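PDB 1GEQ: tryptophan synthase alpha-subunit from Pyrococcus furiosus, which cleaves indoleglycerol phosphate by a retro-aldol reaction to indole and glyceraldehyde 3-phosphate, the alpha-subunit step of tryptophan synthesis. Local coordinates for residues Ala34-Ile39 / Phe159-Ser164; Ile8-Ala13 / Lys49-Ser54. One frame throughout, in Å; residues are numbered along the deposited sequence.

Contact 1. Residues Ala34-Ile39 / Phe159-Ser164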
loop_
_atom_site.group_PDB
_atom_site.type_symbol
_atom_site.label_atom_id
_atom_site.label_comp_id
_atom_site.label_asym_id
_atom_site.label_seq_id
_atom_site.Cartn_x
_atom_site.Cartn_y
_atom_site.Cartn_z
ATOM N N ALA A 34 8.702 4.255 -2.039
ATOM C CA ALA A 34 8.014 3.064 -2.501
ATOM C C ALA A 34 6.581 3.478 -2.822
ATOM O O ALA A 34 6.134 4.538 -2.395
ATOM C CB ALA A 34 8.020 1.978 -1.427
ATOM N N ILE A 35 5.877 2.637 -3.570
ATOM C CA ILE A 35 4.500 2.927 -3.961
ATOM C C ILE A 35 3.558 1.740 -3.728
ATOM O O ILE A 35 3.893 0.603 -4.052
ATOM C CB ILE A 35 4.447 3.311 -5.459
ATOM C CG1 ILE A 35 5.164 4.646 -5.668
ATOM C CG2 ILE A 35 3.005 3.384 -5.939
ATOM C CD1 ILE A 35 5.380 5.008 -7.127
ATOM N N GLU A 36 2.393 2.014 -3.151
ATOM C CA GLU A 36 1.384 0.976 -2.922
ATOM C C GLU A 36 0.280 1.228 -3.944
ATOM O O GLU A 36 -0.310 2.306 -3.968
ATOM C CB GLU A 36 0.792 1.063 -1.506
ATOM C CG GLU A 36 1.651 0.427 -0.409
ATOM C CD GLU A 36 0.961 0.426 0.945
ATOM O OE1 GLU A 36 1.539 -0.106 1.917
ATOM O OE2 GLU A 36 -0.168 0.954 1.038
ATOM N N LEU A 37 0.020 0.242 -4.791
ATOM C CA LEU A 37 -1.014 0.366 -5.816
ATOM C C LEU A 37 -2.146 -0.579 -5.449
ATOM O O LEU A 37 -1.962 -1.802 -5.423
ATOM C CB LEU A 37 -0.450 -0.010 -7.190
ATOM C CG LEU A 37 -1.378 0.158 -8.401
ATOM C CD1 LEU A 37 -1.751 1.622 -8.566
ATOM C CD2 LEU A 37 -0.683 -0.356 -9.662
ATOM N N GLY A 38 -3.317 -0.014 -5.176
ATOM C CA GLY A 38 -4.447 -0.837 -4.781
ATOM C C GLY A 38 -5.350 -1.306 -5.905
ATOM O O GLY A 38 -5.718 -0.535 -6.796
ATOM N N ILE A 39 -5.688 -2.586 -5.858
ATOM C CA ILE A 39 -6.568 -3.198 -6.840
ATOM C C ILE A 39 -7.998 -3.099 -6.308
ATOM O O ILE A 39 -8.310 -3.641 -5.241
ATOM C CB ILE A 39 -6.219 -4.683 -7.048
ATOM C CG1 ILE A 39 -4.829 -4.795 -7.681
ATOM C CG2 ILE A 39 -7.277 -5.356 -7.926
ATOM C CD1 ILE A 39 -4.379 -6.222 -7.889
ATOM N N PHE A 159 8.019 -5.876 4.082
ATOM C CA PHE A 159 7.961 -5.002 5.256
ATOM C C PHE A 159 6.636 -5.250 5.959
ATOM O O PHE A 159 5.722 -5.833 5.381
ATOM C CB PHE A 159 8.136 -3.511 4.892
ATOM C CG PHE A 159 7.055 -2.951 4.002
ATOM C CD1 PHE A 159 5.920 -2.365 4.555
ATOM C CD2 PHE A 159 7.189 -2.979 2.613
ATOM C CE1 PHE A 159 4.928 -1.817 3.750
ATOM C CE2 PHE A 159 6.192 -2.431 1.787
ATOM C CZ PHE A 159 5.059 -1.848 2.361
ATOM N N VAL A 160 6.551 -4.849 7.218
ATOM C CA VAL A 160 5.336 -5.022 7.990
ATOM C C VAL A 160 4.534 -3.731 7.893
ATOM O O VAL A 160 5.056 -2.643 8.139
ATOM C CB VAL A 160 5.660 -5.326 9.470
ATOM C CG1 VAL A 160 4.382 -5.373 10.284
ATOM C CG2 VAL A 160 6.404 -6.664 9.563
ATOM N N TYR A 161 3.265 -3.853 7.529
ATOM C CA TYR A 161 2.425 -2.675 7.383
ATOM C C TYR A 161 1.457 -2.536 8.562
ATOM O O TYR A 161 0.573 -3.361 8.755
ATOM C CB TYR A 161 1.674 -2.763 6.049
ATOM C CG TYR A 161 0.797 -1.580 5.702
ATOM C CD1 TYR A 161 1.150 -0.283 6.069
ATOM C CD2 TYR A 161 -0.362 -1.752 4.944
ATOM C CE1 TYR A 161 0.369 0.814 5.684
ATOM C CE2 TYR A 161 -1.144 -0.661 4.552
ATOM C CZ TYR A 161 -0.770 0.612 4.928
ATOM O OH TYR A 161 -1.560 1.675 4.560
ATOM N N LEU A 162 1.656 -1.490 9.354
ATOM C CA LEU A 162 0.815 -1.226 10.518
ATOM C C LEU A 162 -0.312 -0.280 10.105
ATOM O O LEU A 162 -0.063 0.764 9.502
ATOM C CB LEU A 162 1.633 -0.564 11.635
ATOM C CG LEU A 162 2.916 -1.271 12.088
ATOM C CD1 LEU A 162 3.472 -0.572 13.337
ATOM C CD2 LEU A 162 2.629 -2.715 12.374
ATOM N N VAL A 163 -1.548 -0.640 10.433
ATOM C CA VAL A 163 -2.676 0.209 10.073
ATOM C C VAL A 163 -3.545 0.509 11.291
ATOM O O VAL A 163 -3.428 -0.152 12.327
ATOM C CB VAL A 163 -3.563 -0.452 8.984
ATOM C CG1 VAL A 163 -2.776 -0.611 7.688
ATOM C CG2 VAL A 163 -4.070 -1.808 9.477
ATOM N N SER A 164 -4.415 1.505 11.165
ATOM C CA SER A 164 -5.305 1.885 12.257
ATOM C C SER A 164 -6.618 1.109 12.116
ATOM O O SER A 164 -7.006 0.741 11.007
ATOM C CB SER A 164 -5.563 3.394 12.196
ATOM O OG SER A 164 -5.785 3.923 13.488
#
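Glu36 overlaps the ring of Tyr161, laying its OE1 over one face of that ring, 3.7 Å above the plane and over its centre. The two meet inside a TIM barrel, where strands 35-38 and 159-163, second and sixth of the eight, face each other across the interior; their nearest CA atoms, those of Glu36 and Tyr161, are 11.0 Å apart, and side chains bridge the gap. Extended beyond CG (chi2 -175°), the glutamate chain carries the carboxylate into the barrel interior, where the Tyr161 ring reaches in from the far side. The carboxylate plane stands 83° from that of the ring, so an oxygen rather than the flat of the group is presented, and OE2 lies 3.9 Å from Tyr161 OH without bonding to it. On the opposite face CG1 of Val163 packs near the rim, so the ring lies between a carboxylate oxygen and a methyl. A glycine in place of Tyr161 would probably open a gap beside the carboxylate and leave Val163 CG1 without its ring. Both carboxylate oxygens are buried with no hydrogen-bonding partner in the model, in a residue assigned as a proton acceptor of the active site. OE1 also meets the Phe159 ring at its edge, in plane, 4.0 Å from CZ.

Contact 2. Residues Ile8-Ala13 / Lys49-Ser54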
loop_
_atom_site.group_PDB
_atom_site.type_symbol
_atom_site.label_atom_id
_atom_site.label_comp_id
_atom_site.label_asym_id
_atom_site.label_seq_id
_atom_site.Cartn_x
_atom_site.Cartn_y
_atom_site.Cartn_z
ATOM N N ILE A 8 5.475 6.864 1.374
ATOM C CA ILE A 8 4.980 5.817 0.493
ATOM C C ILE A 8 3.554 6.131 0.070
ATOM O O ILE A 8 2.614 5.925 0.832
ATOM C CB ILE A 8 5.007 4.454 1.227
ATOM C CG1 ILE A 8 6.436 4.164 1.704
ATOM C CG2 ILE A 8 4.469 3.347 0.322
ATOM C CD1 ILE A 8 6.522 3.067 2.753
ATOM N N PRO A 9 3.380 6.645 -1.158
ATOM C CA PRO A 9 2.022 6.959 -1.604
ATOM C C PRO A 9 1.201 5.699 -1.865
ATOM O O PRO A 9 1.744 4.661 -2.268
ATOM C CB PRO A 9 2.248 7.749 -2.901
ATOM C CG PRO A 9 3.693 8.249 -2.799
ATOM C CD PRO A 9 4.385 7.084 -2.138
ATOM N N TYR A 10 -0.100 5.785 -1.603
ATOM C CA TYR A 10 -1.014 4.691 -1.900
ATOM C C TYR A 10 -2.002 5.311 -2.887
ATOM O O TYR A 10 -2.467 6.432 -2.671
ATOM C CB TYR A 10 -1.813 4.222 -0.678
ATOM C CG TYR A 10 -3.049 3.446 -1.104
ATOM C CD1 TYR A 10 -2.989 2.074 -1.356
ATOM C CD2 TYR A 10 -4.246 4.119 -1.395
ATOM C CE1 TYR A 10 -4.082 1.390 -1.898
ATOM C CE2 TYR A 10 -5.337 3.447 -1.938
ATOM C CZ TYR A 10 -5.249 2.086 -2.194
ATOM O OH TYR A 10 -6.319 1.436 -2.781
ATOM N N LEU A 11 -2.308 4.591 -3.960
ATOM C CA LEU A 11 -3.267 5.066 -4.959
ATOM C C LEU A 11 -4.089 3.872 -5.405
ATOM O O LEU A 11 -3.579 2.756 -5.461
ATOM C CB LEU A 11 -2.553 5.646 -6.193
ATOM C CG LEU A 11 -1.735 6.931 -6.072
ATOM C CD1 LEU A 11 -1.093 7.245 -7.412
ATOM C CD2 LEU A 11 -2.630 8.075 -5.640
ATOM N N THR A 12 -5.360 4.097 -5.722
ATOM C CA THR A 12 -6.194 3.004 -6.195
ATOM C C THR A 12 -6.077 2.932 -7.722
ATOM O O THR A 12 -6.214 3.951 -8.409
ATOM C CB THR A 12 -7.666 3.217 -5.792
ATOM O OG1 THR A 12 -7.766 3.222 -4.359
ATOM C CG2 THR A 12 -8.546 2.105 -6.356
ATOM N N ALA A 13 -5.799 1.742 -8.251
ATOM C CA ALA A 13 -5.668 1.578 -9.699
ATOM C C ALA A 13 -7.008 1.850 -10.390
ATOM O O ALA A 13 -8.054 1.366 -9.955
ATOM C CB ALA A 13 -5.187 0.161 -10.030
ATOM N N LYS A 49 -13.569 4.869 4.896
ATOM C CA LYS A 49 -14.498 5.424 3.912
ATOM C C LYS A 49 -13.864 6.043 2.669
ATOM O O LYS A 49 -14.277 5.749 1.548
ATOM C CB LYS A 49 -15.419 6.441 4.600
ATOM C CG LYS A 49 -16.302 7.261 3.654
ATOM C CD LYS A 49 -17.514 7.839 4.391
ATOM C CE LYS A 49 -17.896 9.227 3.881
ATOM N NZ LYS A 49 -17.029 10.304 4.447
ATOM N N THR A 50 -12.863 6.895 2.861
ATOM C CA THR A 50 -12.219 7.546 1.732
ATOM C C THR A 50 -11.707 6.528 0.713
ATOM O O THR A 50 -11.957 6.668 -0.487
ATOM C CB THR A 50 -11.065 8.457 2.208
ATOM O OG1 THR A 50 -11.588 9.444 3.104
ATOM C CG2 THR A 50 -10.406 9.161 1.025
ATOM N N ILE A 51 -11.019 5.492 1.187
ATOM C CA ILE A 51 -10.492 4.472 0.285
ATOM C C ILE A 51 -11.614 3.635 -0.339
ATOM O O ILE A 51 -11.556 3.302 -1.522
ATOM C CB ILE A 51 -9.476 3.547 1.017
ATOM C CG1 ILE A 51 -8.311 4.384 1.542
ATOM C CG2 ILE A 51 -8.937 2.483 0.064
ATOM C CD1 ILE A 51 -7.518 5.069 0.448
ATOM N N GLN A 52 -12.636 3.294 0.446
ATOM C CA GLN A 52 -13.752 2.511 -0.086
ATOM C C GLN A 52 -14.377 3.243 -1.279
ATOM O O GLN A 52 -14.679 2.638 -2.308
ATOM C CB GLN A 52 -14.823 2.279 0.998
ATOM C CG GLN A 52 -14.374 1.418 2.193
ATOM C CD GLN A 52 -15.488 1.225 3.218
ATOM O OE1 GLN A 52 -15.323 0.524 4.215
ATOM N NE2 GLN A 52 -16.628 1.855 2.971
ATOM N N GLU A 53 -14.565 4.550 -1.143
ATOM C CA GLU A 53 -15.152 5.347 -2.215
ATOM C C GLU A 53 -14.296 5.354 -3.480
ATOM O O GLU A 53 -14.826 5.510 -4.584
ATOM C CB GLU A 53 -15.399 6.781 -1.731
ATOM C CG GLU A 53 -16.481 6.877 -0.661
ATOM C CD GLU A 53 -16.713 8.293 -0.162
ATOM O OE1 GLU A 53 -17.662 8.498 0.623
ATOM O OE2 GLU A 53 -15.954 9.208 -0.549
ATOM N N SER A 54 -12.982 5.175 -3.331
ATOM C CA SER A 54 -12.096 5.161 -4.492
ATOM C C SER A 54 -12.255 3.837 -5.221
ATOM O O SER A 54 -12.228 3.798 -6.456
ATOM C CB SER A 54 -10.632 5.364 -4.077
ATOM O OG SER A 54 -10.167 4.273 -3.299
#
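A small strand-to-helix contact, part hydroxyl chain and part apolar packing, joins the first barrel strand, 6-12, to the start of helix 49-60 in this TIM barrel. Its polar half lies where the CA atoms approach most closely, those of Thr12 and Ser54 being 6.5 Å apart. Thr12 OG1 stands 2.8 Å from Ser54 OG and equally 2.8 Å from Tyr10 OH, linking three hydroxyls in a row from strand to helix. Thr12 holds its OG1 anti to the carbonyl carbon (chi1 -63°), which puts that oxygen, beside its backbone N, between Tyr10 OH and Ser54 OG. The serine hydroxyl lies between its own backbone N and carbonyl carbon (chi1 66°) and turns back on the helix toward Ile51 O, modelled at 2.5 Å from Ser54 OG, so short that the exact geometry is doubtful; the backbone N of Ser54 reaches the same carbonyl.

The apolar half is made by Ile51, whose CD1 approaches the Tyr10 ring obliquely, 3.6 Å from CE2, while its CG2 comes within 4.0 Å of Tyr10 OH. Val224 of helix 221-230 also packs on Ile51, and Pro40 on Thr12. Tyr10 touches Glu36 as well, and Ile51 lies close to Asp47, so the contact borders both residues assigned as proton acceptors. With the hydroxyls of Tyr10, Thr12 and Ser54 within hydrogen-bonding distance in sequence, buried polar groups of strand and helix meet one another, right beside the apolar packing of Ile51 on Tyr10.

In the fold
From the N terminus the chain enters the barrel with 8-13, runs through helix 18-28 and returns on the neighbouring parallel strand, 35-38. Contact 2 closes its loop soon afterwards, when 49-54 at the start of the next helix comes back to the first strand. Contact 1 needs a far longer excursion: 119 residues, with strands three to five among them, separate 34-39 from 159-164 on the sixth strand. The segments alternate, so the two loops cross rather than nest. Their centres are about 11 Å apart, and the strands join them directly, with probable hydrogen bonds from Gly38 N to Leu11 O and from Ala13 N to Gly38 O. Contact 1 spans the barrel interior; contact 2 fastens a helix to the first strand.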